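Local coordinates for protein beta-1,3-1,4-glucanase (Caldicellulosiruptor sp. F32, PDB 5H4R) that hydrolyses mixed-linkage beta-1,3-1,4-glucans (lichenase) as a family 5 glycoside hydrolase, and here binds cellotetraose in an engineered variant, at residues I182-N187 against Y236-G241; R266-V271 against G319-I324; V136-H141 against S165-V170; V101-H106 against R117-V122. The protein carries 1 engineered substitution. All blocks are in the same frame, centred on the assembly; numbering follows the deposited sequence.

The four contacts follow one another along the chain without nesting or crossing. Contact 4 comes first and closes a short loop, folding 101-106, just past barrel strand 96-99, against the start of helix 116-131. Contact 3 joins strand 135-139 to the next helix, 156-173. Contact 1 pairs barrel strands 181-184 and 237-240, with helix 205-226 between them, and contact 2 pairs 267-272 with 322-327, with helices 277-280 and 298-316 between. Probable backbone bonds join contact 3 to contact 1, contact 1 to contact 2, and Val101 O of contact 4 to His141 N of contact 3. Together they run from the loop after strand 96-99 through the barrel wall, contacts 1 and 3 both reaching the same glucose.

Contact 1: I182-N187 against Y236-G241; sequences IFEAVN and YLMVPG. With BGC (beta-D-glucopyranose), chain B.
Met238 lies beside Ile182 and Glu184 on one face of two parallel strands, and its side chain touches both in turn. Its CB packs 4.0 Å from Glu184 CB. CG and SD then run past the methyl CG2 of Ile182, SD approaching it to 3.8 Å, and a bend at the last torsion (chi3 63°) turns CE back to lie 3.6 Å from Glu184 OE1. The acid's other oxygen, OE2, meets Arg98 in a salt bridge and also takes a hydrogen bond from Asn139. The backbones are joined by two nearly straight bonds, Met238 N to Phe183 O at 2.8 Å and Ala185 N to Met238 O at 2.9 Å, so Met238 is held through both its N-H and its carbonyl. On the other face Phe183 CB meets Leu237 CD2. Past the paired residues the ring of Pro240 crosses Val186, its CG 3.3 Å from Val186 O. Asn187 ND2 gives a 3.0 Å hydrogen bond to O2 of the glucose, while Arg98 binds its OD1. Adjacent parallel strands, the first followed by a loop with a sugar-binding asparagine directly before the engineered Gln188, fit the (beta/alpha)8 barrel of family 5 glycoside hydrolases.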
# COMPACT_ATOMS: atom_id res chain seq x y z
N ILE A 182 -3.80 6.17 -9.56
CA ILE A 182 -4.56 6.23 -8.31
C ILE A 182 -3.71 6.98 -7.29
O ILE A 182 -2.51 6.71 -7.16
CB ILE A 182 -4.88 4.80 -7.82
CG1 ILE A 182 -5.68 4.05 -8.89
CG2 ILE A 182 -5.60 4.81 -6.47
CD1 ILE A 182 -5.56 2.54 -8.76
N PHE A 183 -4.33 7.90 -6.54
CA PHE A 183 -3.65 8.60 -5.45
C PHE A 183 -4.09 7.99 -4.12
O PHE A 183 -5.29 7.84 -3.88
CB PHE A 183 -3.97 10.09 -5.40
CG PHE A 183 -3.61 10.87 -6.64
CD1 PHE A 183 -2.66 10.42 -7.54
CD2 PHE A 183 -4.24 12.07 -6.90
CE1 PHE A 183 -2.34 11.17 -8.67
CE2 PHE A 183 -3.91 12.82 -8.01
CZ PHE A 183 -2.97 12.37 -8.90
N GLU A 184 -3.12 7.73 -3.26
CA GLU A 184 -3.34 7.18 -1.92
C GLU A 184 -2.90 8.22 -0.89
O GLU A 184 -1.73 8.57 -0.85
CB GLU A 184 -2.55 5.87 -1.75
CG GLU A 184 -2.58 5.29 -0.34
CD GLU A 184 -1.57 4.16 -0.16
OE1 GLU A 184 -1.62 3.19 -0.95
OE2 GLU A 184 -0.67 4.27 0.73
N ALA A 185 -3.84 8.66 -0.03
CA ALA A 185 -3.63 9.86 0.78
C ALA A 185 -2.32 9.82 1.54
O ALA A 185 -1.56 10.79 1.58
CB ALA A 185 -4.79 9.99 1.76
N VAL A 186 -2.10 8.70 2.23
CA VAL A 186 -0.99 8.54 3.16
C VAL A 186 -0.93 7.05 3.43
O VAL A 186 -1.94 6.35 3.25
CB VAL A 186 -1.23 9.37 4.45
CG1 VAL A 186 -2.49 8.95 5.17
CG2 VAL A 186 -0.03 9.30 5.38
N ASN A 187 0.23 6.57 3.85
CA ASN A 187 0.49 5.15 3.99
C ASN A 187 -0.09 4.58 5.28
O ASN A 187 -1.13 3.91 5.25
CB ASN A 187 2.01 4.94 3.90
CG ASN A 187 2.42 3.54 4.10
OD1 ASN A 187 1.87 2.64 3.47
ND2 ASN A 187 3.41 3.32 4.96
N TYR A 236 -9.84 7.72 -9.10
CA TYR A 236 -9.99 6.96 -7.86
C TYR A 236 -8.92 7.35 -6.86
O TYR A 236 -7.75 7.55 -7.22
CB TYR A 236 -9.92 5.45 -8.12
CG TYR A 236 -11.15 4.88 -8.78
CD1 TYR A 236 -11.27 4.86 -10.17
CD2 TYR A 236 -12.19 4.35 -8.02
CE1 TYR A 236 -12.38 4.33 -10.79
CE2 TYR A 236 -13.32 3.83 -8.64
CZ TYR A 236 -13.41 3.83 -10.02
OH TYR A 236 -14.52 3.32 -10.65
N LEU A 237 -9.31 7.42 -5.58
CA LEU A 237 -8.47 7.85 -4.48
C LEU A 237 -8.57 6.84 -3.36
O LEU A 237 -9.68 6.41 -3.01
CB LEU A 237 -8.90 9.21 -3.96
CG LEU A 237 -9.11 10.32 -4.96
CD1 LEU A 237 -9.67 11.56 -4.28
CD2 LEU A 237 -7.79 10.64 -5.66
N MET A 238 -7.43 6.46 -2.78
CA MET A 238 -7.38 5.51 -1.69
C MET A 238 -7.16 6.24 -0.37
O MET A 238 -6.34 7.15 -0.30
CB MET A 238 -6.25 4.49 -1.92
CG MET A 238 -6.55 3.46 -3.00
SD MET A 238 -5.10 2.47 -3.49
CE MET A 238 -4.70 1.62 -1.94
N VAL A 239 -7.90 5.82 0.67
CA VAL A 239 -7.71 6.41 1.99
C VAL A 239 -7.62 5.30 3.02
O VAL A 239 -8.40 4.34 2.97
CB VAL A 239 -8.85 7.37 2.38
CG1 VAL A 239 -8.83 8.59 1.48
CG2 VAL A 239 -10.19 6.66 2.34
N PRO A 240 -6.67 5.41 3.96
CA PRO A 240 -6.58 4.44 5.06
C PRO A 240 -7.24 4.96 6.32
O PRO A 240 -7.48 6.17 6.44
CB PRO A 240 -5.06 4.33 5.26
CG PRO A 240 -4.63 5.71 5.06
CD PRO A 240 -5.49 6.28 3.95
N GLY A 241 -7.42 4.06 7.29
CA GLY A 241 -7.60 4.42 8.67
C GLY A 241 -6.28 4.32 9.44
O GLY A 241 -5.20 4.20 8.88
C2 BGC B . 5.25 -0.18 5.57
C3 BGC B . 6.43 -0.56 4.69
C4 BGC B . 7.21 -1.63 5.43
C5 BGC B . 6.34 -2.89 5.35
C6 BGC B . 6.98 -4.08 6.06
C1 BGC B . 4.67 -1.36 6.37
O2 BGC B . 4.25 0.48 4.78
O3 BGC B . 7.21 0.62 4.50
O4 BGC B . 8.44 -1.85 4.74
O5 BGC B . 5.04 -2.66 5.89
O6 BGC B . 7.39 -3.79 7.40

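Contact 2: R266-V271 against G319-I324; sequences RIIISV and GIPVVI
Chi1 -54° places Val271 CG1 anti to the carbonyl carbon and leaves CG2 between the backbone N and the carbonyl carbon, setting that methyl against Ile324, whose CG1 is anti to its own carbonyl carbon (chi1 -66°). Val271 CG2 and Ile324 CG1 meet at 3.5 Å on the face that also carries Ile269 and Val322. There Ile269 CB lies beside Val322 CG2, and helix 298-316 packs over this side through Leu311, Phe315 and Phe307. The opposite face is filled by Ile268, whose two branches part: CG1 lies 3.7 Å from CG of the Pro321 ring, the two side chains crossing at about a right angle, while CG2 reaches Val323 CG2. Met238 and helix 39-47 continue this packing.

Three backbone hydrogen bonds join the strands. Ile269 donates from N to Pro321 O at 2.9 Å and accepts at its own O from Val323 N, also at 2.9 Å, in a bond almost in line with the carbonyl. The third, Val271 N to Val323 O, is longer at 3.2 Å. Pro321 has no N-H, yet its carbonyl opens the pairing as acceptor. These three bonds hold the pair in register; the N-H groups of Ile268 and Ser270 bond to strand 237-240 on the other edge. Side chains meeting across the pair are all apolar, so this part of the barrel wall is held by backbone bonds and hydrocarbon packing.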
# COMPACT_ATOMS: atom_id res chain seq x y z
N ARG A 266 -15.87 6.79 -5.84
CA ARG A 266 -14.51 6.88 -6.35
C ARG A 266 -13.48 6.86 -5.22
O ARG A 266 -12.31 7.12 -5.47
CB ARG A 266 -14.34 8.14 -7.22
CG ARG A 266 -15.12 8.12 -8.54
CD ARG A 266 -14.51 7.12 -9.52
NE ARG A 266 -15.28 6.84 -10.73
CZ ARG A 266 -14.88 7.06 -11.98
NH1 ARG A 266 -13.69 7.60 -12.25
NH2 ARG A 266 -15.67 6.72 -12.97
N ILE A 267 -13.90 6.54 -3.99
CA ILE A 267 -13.00 6.43 -2.84
C ILE A 267 -12.83 4.95 -2.52
O ILE A 267 -13.81 4.24 -2.31
CB ILE A 267 -13.52 7.20 -1.61
CG1 ILE A 267 -13.81 8.67 -1.93
CG2 ILE A 267 -12.54 7.05 -0.46
CD1 ILE A 267 -12.66 9.43 -2.42
N ILE A 268 -11.57 4.51 -2.48
CA ILE A 268 -11.20 3.13 -2.22
C ILE A 268 -10.63 3.06 -0.81
O ILE A 268 -9.81 3.89 -0.43
CB ILE A 268 -10.15 2.63 -3.23
CG1 ILE A 268 -10.70 2.67 -4.66
CG2 ILE A 268 -9.67 1.24 -2.86
CD1 ILE A 268 -9.68 2.34 -5.71
N ILE A 269 -11.07 2.07 -0.04
CA ILE A 269 -10.53 1.85 1.30
C ILE A 269 -9.19 1.14 1.17
O ILE A 269 -9.10 0.12 0.49
CB ILE A 269 -11.49 1.03 2.16
CG1 ILE A 269 -12.88 1.65 2.24
CG2 ILE A 269 -10.92 0.82 3.58
CD1 ILE A 269 -12.91 3.04 2.74
N SER A 270 -8.16 1.68 1.81
CA SER A 270 -6.82 1.13 1.82
C SER A 270 -6.55 0.41 3.13
O SER A 270 -6.74 0.99 4.21
CB SER A 270 -5.78 2.24 1.64
OG SER A 270 -4.47 1.74 1.81
N VAL A 271 -6.10 -0.84 3.05
CA VAL A 271 -5.64 -1.55 4.24
C VAL A 271 -4.33 -2.26 3.93
O VAL A 271 -4.05 -2.63 2.78
CB VAL A 271 -6.66 -2.59 4.77
CG1 VAL A 271 -8.01 -1.98 5.01
CG2 VAL A 271 -6.78 -3.75 3.84
N GLY A 319 -20.86 -2.35 -1.95
CA GLY A 319 -20.44 -1.75 -3.20
C GLY A 319 -19.23 -0.86 -3.09
O GLY A 319 -18.81 -0.27 -4.10
N ILE A 320 -18.63 -0.77 -1.90
CA ILE A 320 -17.53 0.15 -1.65
C ILE A 320 -16.23 -0.59 -1.90
O ILE A 320 -16.00 -1.65 -1.30
CB ILE A 320 -17.60 0.70 -0.22
CG1 ILE A 320 -18.91 1.44 -0.03
CG2 ILE A 320 -16.40 1.58 0.04
CD1 ILE A 320 -19.22 1.73 1.40
N PRO A 321 -15.34 -0.08 -2.75
CA PRO A 321 -14.12 -0.83 -3.08
C PRO A 321 -13.06 -0.77 -1.99
O PRO A 321 -12.91 0.23 -1.29
CB PRO A 321 -13.62 -0.12 -4.35
CG PRO A 321 -14.11 1.29 -4.18
CD PRO A 321 -15.48 1.13 -3.59
N VAL A 322 -12.32 -1.88 -1.90
CA VAL A 322 -11.25 -2.10 -0.93
C VAL A 322 -10.04 -2.67 -1.66
O VAL A 322 -10.17 -3.62 -2.43
CB VAL A 322 -11.69 -3.10 0.16
CG1 VAL A 322 -10.54 -3.43 1.07
CG2 VAL A 322 -12.92 -2.59 0.93
N VAL A 323 -8.85 -2.11 -1.38
CA VAL A 323 -7.59 -2.62 -1.91
C VAL A 323 -6.65 -2.88 -0.74
O VAL A 323 -6.48 -2.01 0.12
CB VAL A 323 -6.97 -1.65 -2.93
CG1 VAL A 323 -5.52 -2.00 -3.26
CG2 VAL A 323 -7.80 -1.63 -4.20
N ILE A 324 -6.03 -4.06 -0.73
CA ILE A 324 -4.97 -4.37 0.22
C ILE A 324 -3.67 -3.91 -0.43
O ILE A 324 -3.13 -4.56 -1.33
CB ILE A 324 -4.96 -5.86 0.59
CG1 ILE A 324 -6.23 -6.22 1.36
CG2 ILE A 324 -3.71 -6.23 1.37
CD1 ILE A 324 -6.43 -7.70 1.53

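Contact 3: V136-H141 against S165-V170; sequences VIINIH and SIWTQV. With BGC (beta-D-glucopyranose), chain B.
Ile138 and Ile140 of a barrel strand and the turn after it meet Ile166, Trp167 and Val170 of the helix that follows, a strand-to-helix packing contact on the outside of the barrel wall. It is apolar across the interface, with no hydrogen bond between the two segments. Ile138 CG1 lies between the backbone N and the carbonyl carbon (chi1 57°), which brings CD1 out to Val170; the two side chains reach tip to tip, Ile138 CD1 to Val170 CG1 at 3.6 Å. One turn earlier in the helix, Ile140 extends its CD1 to Ile166 CG2 at 3.8 Å and to the pyrrole side of Trp167, 3.4 Å from NE1. The far rim of the same indole points at the strand: Trp167 CH2 lies 3.7 Å from Ile138 O, with that oxygen in the plane of the ring. Trp167 NE1 itself donates to Ala185 O, which ties the helix to the next strand end as well, and Phe183 and Phe221 also meet the indole.

Asn139 turns the other way, into the barrel. Its ND2 bonds to ND1 of His141 at 3.0 Å, the donor lying in the imidazole plane and the acceptor close to the amide plane, while its OD1 accepts from Val101 N. Such a grip would fix the rotation of the histidine ring, whose NE2 shares a 3.0 Å hydrogen bond with O3 of the glucose at the ring edge. The strand followed by its helix on the outside is a beta-alpha unit of the TIM barrel, and the loop beyond the strand supplies His141 to the glycan pocket.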
# COMPACT_ATOMS: atom_id res chain seq x y z
N VAL A 136 -1.37 2.33 -11.37
CA VAL A 136 -0.26 2.88 -10.60
C VAL A 136 -0.84 3.58 -9.39
O VAL A 136 -1.78 4.36 -9.51
CB VAL A 136 0.57 3.89 -11.42
CG1 VAL A 136 1.71 4.46 -10.59
CG2 VAL A 136 1.10 3.24 -12.68
N ILE A 137 -0.27 3.28 -8.21
CA ILE A 137 -0.62 3.95 -6.95
C ILE A 137 0.59 4.73 -6.46
O ILE A 137 1.68 4.18 -6.33
CB ILE A 137 -1.06 2.94 -5.88
CG1 ILE A 137 -2.26 2.11 -6.33
CG2 ILE A 137 -1.32 3.67 -4.58
CD1 ILE A 137 -2.46 0.84 -5.52
N ILE A 138 0.39 6.03 -6.17
CA ILE A 138 1.43 6.84 -5.54
C ILE A 138 0.85 7.41 -4.24
O ILE A 138 -0.36 7.63 -4.13
CB ILE A 138 1.95 7.98 -6.45
CG1 ILE A 138 0.83 8.90 -6.91
CG2 ILE A 138 2.67 7.40 -7.66
CD1 ILE A 138 1.33 10.11 -7.77
N ASN A 139 1.72 7.64 -3.25
CA ASN A 139 1.21 8.01 -1.92
C ASN A 139 2.15 9.01 -1.24
O ASN A 139 3.10 9.52 -1.84
CB ASN A 139 1.04 6.75 -1.05
CG ASN A 139 2.36 6.16 -0.57
OD1 ASN A 139 3.45 6.64 -0.87
ND2 ASN A 139 2.25 5.09 0.20
N ILE A 140 1.83 9.30 0.03
CA ILE A 140 2.76 9.82 1.04
C ILE A 140 3.14 8.66 1.96
O ILE A 140 2.25 8.04 2.56
CB ILE A 140 2.10 10.96 1.85
CG1 ILE A 140 1.80 12.19 0.99
CG2 ILE A 140 2.95 11.32 3.10
CD1 ILE A 140 1.09 13.32 1.70
N HIS A 141 4.44 8.35 2.10
CA HIS A 141 4.84 7.14 2.80
C HIS A 141 5.45 7.48 4.15
O HIS A 141 4.70 7.77 5.10
CB HIS A 141 5.72 6.28 1.88
CG HIS A 141 5.66 4.83 2.20
ND1 HIS A 141 4.60 4.03 1.80
CD2 HIS A 141 6.50 4.04 2.90
CE1 HIS A 141 4.82 2.80 2.24
NE2 HIS A 141 5.97 2.78 2.89
N SER A 165 -0.28 20.85 0.70
CA SER A 165 0.81 21.26 -0.17
C SER A 165 1.34 20.11 -1.01
O SER A 165 1.53 20.25 -2.22
CB SER A 165 1.96 21.87 0.61
OG SER A 165 2.94 22.28 -0.34
N ILE A 166 1.63 18.97 -0.37
CA ILE A 166 2.11 17.81 -1.13
C ILE A 166 1.10 17.44 -2.21
O ILE A 166 1.48 17.25 -3.37
CB ILE A 166 2.40 16.62 -0.20
CG1 ILE A 166 3.55 16.93 0.76
CG2 ILE A 166 2.72 15.37 -1.03
CD1 ILE A 166 4.92 17.23 0.12
N TRP A 167 -0.18 17.31 -1.84
CA TRP A 167 -1.13 16.80 -2.81
C TRP A 167 -1.50 17.84 -3.86
O TRP A 167 -1.76 17.46 -4.99
CB TRP A 167 -2.36 16.21 -2.12
CG TRP A 167 -2.05 14.81 -1.70
CD1 TRP A 167 -1.94 14.32 -0.42
CD2 TRP A 167 -1.73 13.72 -2.58
NE1 TRP A 167 -1.58 13.00 -0.46
CE2 TRP A 167 -1.45 12.60 -1.76
CE3 TRP A 167 -1.67 13.58 -3.97
CZ2 TRP A 167 -1.11 11.36 -2.30
CZ3 TRP A 167 -1.33 12.35 -4.49
CH2 TRP A 167 -1.06 11.26 -3.66
N THR A 168 -1.43 19.14 -3.55
CA THR A 168 -1.62 20.13 -4.60
C THR A 168 -0.51 19.98 -5.64
O THR A 168 -0.77 19.97 -6.85
CB THR A 168 -1.63 21.55 -4.02
OG1 THR A 168 -2.78 21.75 -3.21
CG2 THR A 168 -1.66 22.58 -5.14
N GLN A 169 0.73 19.85 -5.18
CA GLN A 169 1.86 19.76 -6.09
C GLN A 169 1.83 18.47 -6.89
O GLN A 169 2.02 18.48 -8.11
CB GLN A 169 3.18 19.87 -5.34
CG GLN A 169 3.42 21.24 -4.78
CD GLN A 169 4.64 21.29 -3.91
OE1 GLN A 169 5.78 21.36 -4.42
NE2 GLN A 169 4.43 21.26 -2.60
N VAL A 170 1.62 17.34 -6.21
CA VAL A 170 1.62 16.05 -6.90
C VAL A 170 0.42 15.93 -7.82
O VAL A 170 0.54 15.54 -8.99
CB VAL A 170 1.69 14.90 -5.88
CG1 VAL A 170 1.57 13.55 -6.58
CG2 VAL A 170 3.00 15.01 -5.08
C2 BGC B . 5.25 -0.18 5.57
C3 BGC B . 6.43 -0.56 4.69
C4 BGC B . 7.21 -1.63 5.43
C5 BGC B . 6.34 -2.89 5.35
C6 BGC B . 6.98 -4.08 6.06
C1 BGC B . 4.67 -1.36 6.37
O2 BGC B . 4.25 0.48 4.78
O3 BGC B . 7.21 0.62 4.50
O4 BGC B . 8.44 -1.85 4.74
O5 BGC B . 5.04 -2.66 5.89
O6 BGC B . 7.39 -3.79 7.40

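Contact 4: V101-H106 against R117-V122; sequences VSWHNH and RWLDRV
His106 N donates a 2.8 Å hydrogen bond to Trp103 O, closing a turn in which Trp103 and His106 both touch Trp118 of the adjoining helix. The imidazole of His106 lies flat on the six-membered ring of Trp118 in a face-to-face stack, with centroids 3.5 Å apart and planes only 7° from parallel. His106 NE2 sits 3.3 Å from Trp118 CZ2, while CB lies over the five-membered ring as a CH-pi contact, so the whole side chain follows the indole. ND1 of the histidine is bonded to Glu69, which would hold the ring's rotation and may polarise it. Trp118 CG is anti to its backbone N (chi1 -178°), which carries the indole out from the helix into the loop; its other face receives Val122 CG2 from the next helical turn.

Trp103 is turned almost perpendicular, its plane at 88° to that of Trp118, and brings CE3 to Trp118 CD1 at 3.7 Å. Val101 CG1 touches both tryptophans: it sits over a face of the Trp103 ring and 3.7 Å from Trp118 NE1, at the edge of that indole. Further along the helix, Leu119 CD1 meets Trp103 CH2 at 4.0 Å, and Val101 and Val122 touch methyl to methyl. This aromatic cluster joins the loop after barrel strand 96-99 to helix 116-131. The opposite face of Trp103 packs on Ile166 and Val170 of helix 156-173; Ile114 of the small hairpin strand 113-114 also touches Trp103, and Trp103 NE1 bonds to Asn139 O.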
# COMPACT_ATOMS: atom_id res chain seq x y z
N VAL A 101 6.13 6.78 -1.90
CA VAL A 101 7.07 7.90 -1.96
C VAL A 101 7.13 8.58 -0.60
O VAL A 101 6.10 9.03 -0.08
CB VAL A 101 6.69 8.93 -3.03
CG1 VAL A 101 7.75 10.03 -3.07
CG2 VAL A 101 6.56 8.26 -4.40
N SER A 102 8.33 8.74 -0.08
CA SER A 102 8.53 9.60 1.09
C SER A 102 9.02 10.95 0.59
O SER A 102 10.03 11.03 -0.11
CB SER A 102 9.51 8.98 2.07
OG SER A 102 8.97 7.77 2.55
N TRP A 103 8.30 12.02 0.95
CA TRP A 103 8.60 13.35 0.42
C TRP A 103 9.38 14.24 1.38
O TRP A 103 9.93 15.25 0.92
CB TRP A 103 7.31 14.09 0.04
CG TRP A 103 6.39 13.31 -0.86
CD1 TRP A 103 5.39 12.46 -0.47
CD2 TRP A 103 6.43 13.26 -2.30
NE1 TRP A 103 4.80 11.89 -1.58
CE2 TRP A 103 5.42 12.37 -2.71
CE3 TRP A 103 7.22 13.88 -3.28
CZ2 TRP A 103 5.17 12.09 -4.04
CZ3 TRP A 103 6.98 13.58 -4.61
CH2 TRP A 103 5.94 12.70 -4.98
N HIS A 104 9.42 13.92 2.68
CA HIS A 104 9.89 14.91 3.64
C HIS A 104 11.38 15.22 3.53
O HIS A 104 11.81 16.29 3.98
CB HIS A 104 9.54 14.50 5.08
CG HIS A 104 10.43 13.45 5.67
ND1 HIS A 104 10.11 12.11 5.66
CD2 HIS A 104 11.61 13.55 6.34
CE1 HIS A 104 11.06 11.42 6.28
NE2 HIS A 104 11.98 12.27 6.70
N ASN A 105 12.19 14.33 2.93
CA ASN A 105 13.59 14.65 2.68
C ASN A 105 13.78 15.40 1.38
O ASN A 105 14.93 15.62 0.97
CB ASN A 105 14.46 13.38 2.64
CG ASN A 105 14.51 12.66 3.97
OD1 ASN A 105 14.15 11.49 4.05
ND2 ASN A 105 14.96 13.35 5.01
N HIS A 106 12.69 15.85 0.76
CA HIS A 106 12.71 16.45 -0.56
C HIS A 106 11.88 17.72 -0.63
O HIS A 106 11.46 18.12 -1.72
CB HIS A 106 12.22 15.43 -1.58
CG HIS A 106 12.95 14.13 -1.50
ND1 HIS A 106 14.23 13.97 -1.99
CD2 HIS A 106 12.61 12.94 -0.94
CE1 HIS A 106 14.64 12.74 -1.75
NE2 HIS A 106 13.67 12.09 -1.11
N ARG A 117 13.73 18.03 -9.09
CA ARG A 117 14.44 16.85 -9.56
C ARG A 117 13.82 15.59 -9.01
O ARG A 117 13.69 14.58 -9.72
CB ARG A 117 15.93 16.92 -9.17
CG ARG A 117 16.67 17.96 -9.98
CD ARG A 117 18.14 17.99 -9.63
NE ARG A 117 18.84 16.78 -10.05
CZ ARG A 117 19.42 15.90 -9.22
NH1 ARG A 117 19.39 16.08 -7.91
NH2 ARG A 117 20.05 14.85 -9.71
N TRP A 118 13.36 15.63 -7.77
CA TRP A 118 12.74 14.46 -7.16
C TRP A 118 11.40 14.14 -7.81
O TRP A 118 11.14 12.99 -8.20
CB TRP A 118 12.57 14.71 -5.67
CG TRP A 118 11.98 13.55 -4.91
CD1 TRP A 118 10.75 13.49 -4.35
CD2 TRP A 118 12.63 12.31 -4.58
NE1 TRP A 118 10.58 12.29 -3.71
CE2 TRP A 118 11.72 11.55 -3.83
CE3 TRP A 118 13.90 11.77 -4.85
CZ2 TRP A 118 12.02 10.26 -3.35
CZ3 TRP A 118 14.20 10.50 -4.38
CH2 TRP A 118 13.27 9.78 -3.62
N LEU A 119 10.53 15.14 -7.95
CA LEU A 119 9.23 14.90 -8.56
C LEU A 119 9.37 14.47 -10.02
O LEU A 119 8.65 13.57 -10.48
CB LEU A 119 8.36 16.15 -8.43
CG LEU A 119 6.91 16.04 -8.92
CD1 LEU A 119 6.16 14.89 -8.26
CD2 LEU A 119 6.23 17.34 -8.63
N ASP A 120 10.33 15.06 -10.74
CA ASP A 120 10.63 14.64 -12.11
C ASP A 120 11.02 13.16 -12.17
O ASP A 120 10.58 12.43 -13.07
CB ASP A 120 11.77 15.47 -12.70
CG ASP A 120 11.41 16.92 -13.00
OD1 ASP A 120 10.23 17.33 -12.92
OD2 ASP A 120 12.34 17.66 -13.39
N ARG A 121 11.86 12.70 -11.23
CA ARG A 121 12.28 11.30 -11.25
C ARG A 121 11.12 10.36 -10.92
O ARG A 121 10.96 9.32 -11.58
CB ARG A 121 13.45 11.10 -10.28
CG ARG A 121 13.91 9.64 -10.16
CD ARG A 121 14.38 9.02 -11.49
NE ARG A 121 14.63 7.60 -11.29
CZ ARG A 121 14.56 6.66 -12.23
NH1 ARG A 121 14.30 6.99 -13.50
NH2 ARG A 121 14.77 5.40 -11.91
N VAL A 122 10.31 10.70 -9.92
CA VAL A 122 9.11 9.91 -9.61
C VAL A 122 8.24 9.80 -10.85
O VAL A 122 7.72 8.72 -11.18
CB VAL A 122 8.35 10.54 -8.43
CG1 VAL A 122 7.00 9.86 -8.25
CG2 VAL A 122 9.18 10.42 -7.14